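Local coordinates for F-BAR domain only protein 1 (Danio rerio, PDB 5JP2) that may act in an early step of clathrin-mediated endocytosis and binds a peptide of Eps15 through its mu homology domain, at residues P92-S95 and K100-W103. Numbering follows the deposited sequence.
Sequences PSQS and KDFW
Gln-94 reaches out of its loop and brings its terminal amide up against the start of strand 99-104, OE1 toward the backbone of Asp-101 and NE2 toward its carboxylate, gripping Asp-101 at two points. Its carbonyl OE1 takes the backbone N-H of Asp-101 at 3.1 Å in a fairly straight bond (161° at the hydrogen), and its NE2 donates to OD1 of the same residue at 3.0 Å. With CG anti to the backbone N (chi1 -178°) and the chain extended beyond it, the amide is carried clear of the loop backbone. The bond to OD1 is a little more bent (151° at the hydrogen); it comes in on the anti side, out of the carboxylate plane. Together the two bonds use both ends of the amide and fix its rotation. On the Lys-100 side OE1 also rests against the aliphatic chain, 3.6 Å from CG of Lys-100. Asp-101 is buried, and its OD1 has a second partner in a salt bridge to Arg-71 on the neighbouring strand, which probably favours the charged form. Through Gln-94, the loop joining strands 88-90 and 99-104 of a beta hairpin is pinned back onto its own second strand, in a four-stranded antiparallel sheet of the mu homology domain.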
ATOM      1  N   PRO B  92       3.596   1.847 -27.477  1.00118.52           N
ATOM      2  CA  PRO B  92       3.573   0.380 -27.447  1.00113.66           C
ATOM      3  C   PRO B  92       4.856  -0.228 -27.960  1.00103.58           C
ATOM      4  O   PRO B  92       5.144  -1.386 -27.646  1.00102.07           O
ATOM      5  CB  PRO B  92       2.383   0.027 -28.349  1.00105.90           C
ATOM      6  CG  PRO B  92       1.550   1.277 -28.396  1.00108.29           C
ATOM      7  CD  PRO B  92       2.528   2.404 -28.320  1.00122.11           C
ATOM      8  N   SER B  93       5.652   0.532 -28.704  1.00111.07           N
ATOM      9  CA  SER B  93       6.907   0.059 -29.259  1.00116.21           C
ATOM     10  C   SER B  93       8.054   0.194 -28.273  1.00126.00           C
ATOM     11  O   SER B  93       9.206  -0.051 -28.641  1.00120.34           O
ATOM     12  CB  SER B  93       7.236   0.812 -30.551  1.00134.37           C
ATOM     13  OG  SER B  93       7.229   2.212 -30.348  1.00132.42           O
ATOM     14  N   GLN B  94       7.770   0.598 -27.038  1.00137.88           N
ATOM     15  CA  GLN B  94       8.788   0.721 -26.003  1.00131.17           C
ATOM     16  C   GLN B  94       8.882  -0.619 -25.287  1.00117.94           C
ATOM     17  O   GLN B  94       7.936  -1.038 -24.613  1.00110.18           O
ATOM     18  CB  GLN B  94       8.455   1.842 -25.024  1.00128.34           C
ATOM     19  CG  GLN B  94       9.524   2.042 -23.958  1.00125.70           C
ATOM     20  CD  GLN B  94       9.166   3.114 -22.948  1.00 83.51           C
ATOM     21  OE1 GLN B  94       8.013   3.528 -22.847  1.00 90.95           O
ATOM     22  NE2 GLN B  94      10.158   3.573 -22.199  1.00 66.94           N
ATOM     23  N   SER B  95      10.014  -1.294 -25.452  1.00121.10           N
ATOM     24  CA  SER B  95      10.239  -2.619 -24.899  1.00120.57           C
ATOM     25  C   SER B  95      11.028  -2.609 -23.597  1.00118.31           C
ATOM     26  O   SER B  95      11.283  -3.682 -23.044  1.00124.76           O
ATOM     27  CB  SER B  95      10.966  -3.486 -25.928  1.00127.40           C
ATOM     28  OG  SER B  95      12.123  -2.818 -26.396  1.00126.62           O
ATOM     29  N   LYS B 100       8.889   2.749 -18.201  1.00 55.16           N
ATOM     30  CA  LYS B 100       7.870   3.032 -19.203  1.00 58.54           C
ATOM     31  C   LYS B 100       7.414   4.480 -19.121  1.00 43.60           C
ATOM     32  O   LYS B 100       7.213   5.013 -18.031  1.00 52.38           O
ATOM     33  CB  LYS B 100       6.652   2.120 -19.068  1.00 59.56           C
ATOM     34  CG  LYS B 100       5.919   1.995 -20.392  1.00 69.66           C
ATOM     35  CD  LYS B 100       4.546   1.373 -20.286  1.00 75.83           C
ATOM     36  CE  LYS B 100       4.025   1.071 -21.679  1.00 62.65           C
ATOM     37  NZ  LYS B 100       4.466   2.112 -22.651  1.00 79.68           N
ATOM     38  N   ASP B 101       7.174   5.076 -20.282  1.00 43.83           N
ATOM     39  CA  ASP B 101       6.848   6.485 -20.409  1.00 43.62           C
ATOM     40  C   ASP B 101       5.378   6.694 -20.732  1.00 41.58           C
ATOM     41  O   ASP B 101       4.754   5.893 -21.429  1.00 46.08           O
ATOM     42  CB  ASP B 101       7.674   7.158 -21.505  1.00 63.94           C
ATOM     43  CG  ASP B 101       9.118   7.316 -21.133  1.00 46.41           C
ATOM     44  OD1 ASP B 101       9.808   6.301 -20.965  1.00 54.40           O
ATOM     45  OD2 ASP B 101       9.553   8.463 -20.978  1.00 48.71           O
ATOM     46  N   PHE B 102       4.847   7.798 -20.226  1.00 41.19           N
ATOM     47  CA  PHE B 102       3.484   8.211 -20.486  1.00 38.80           C
ATOM     48  C   PHE B 102       3.442   9.712 -20.719  1.00 39.75           C
ATOM     49  O   PHE B 102       4.183  10.467 -20.094  1.00 45.65           O
ATOM     50  CB  PHE B 102       2.587   7.847 -19.316  1.00 39.06           C
ATOM     51  CG  PHE B 102       2.453   6.379 -19.110  1.00 48.58           C
ATOM     52  CD1 PHE B 102       1.488   5.660 -19.783  1.00 39.51           C
ATOM     53  CD2 PHE B 102       3.296   5.711 -18.242  1.00 48.41           C
ATOM     54  CE1 PHE B 102       1.373   4.308 -19.593  1.00 53.31           C
ATOM     55  CE2 PHE B 102       3.179   4.364 -18.045  1.00 44.34           C
ATOM     56  CZ  PHE B 102       2.219   3.661 -18.721  1.00 51.92           C
ATOM     57  N   TRP B 103       2.575  10.139 -21.628  1.00 46.04           N
ATOM     58  CA  TRP B 103       2.339  11.551 -21.893  1.00 41.55           C
ATOM     59  C   TRP B 103       0.877  11.865 -21.649  1.00 33.43           C
ATOM     60  O   TRP B 103       0.005  11.063 -21.963  1.00 41.28           O
ATOM     61  CB  TRP B 103       2.706  11.933 -23.329  1.00 48.84           C
ATOM     62  CG  TRP B 103       4.108  11.610 -23.667  1.00 65.56           C
ATOM     63  CD1 TRP B 103       5.157  12.478 -23.720  1.00 72.10           C
ATOM     64  CD2 TRP B 103       4.635  10.323 -23.990  1.00 52.87           C
ATOM     65  NE1 TRP B 103       6.307  11.812 -24.055  1.00 68.94           N
ATOM     66  CE2 TRP B 103       6.013  10.487 -24.227  1.00 63.26           C
ATOM     67  CE3 TRP B 103       4.078   9.052 -24.104  1.00 68.33           C
ATOM     68  CZ2 TRP B 103       6.843   9.424 -24.572  1.00 71.89           C
ATOM     69  CZ3 TRP B 103       4.904   7.998 -24.446  1.00 74.94           C
ATOM     70  CH2 TRP B 103       6.269   8.189 -24.674  1.00 56.72           C
TER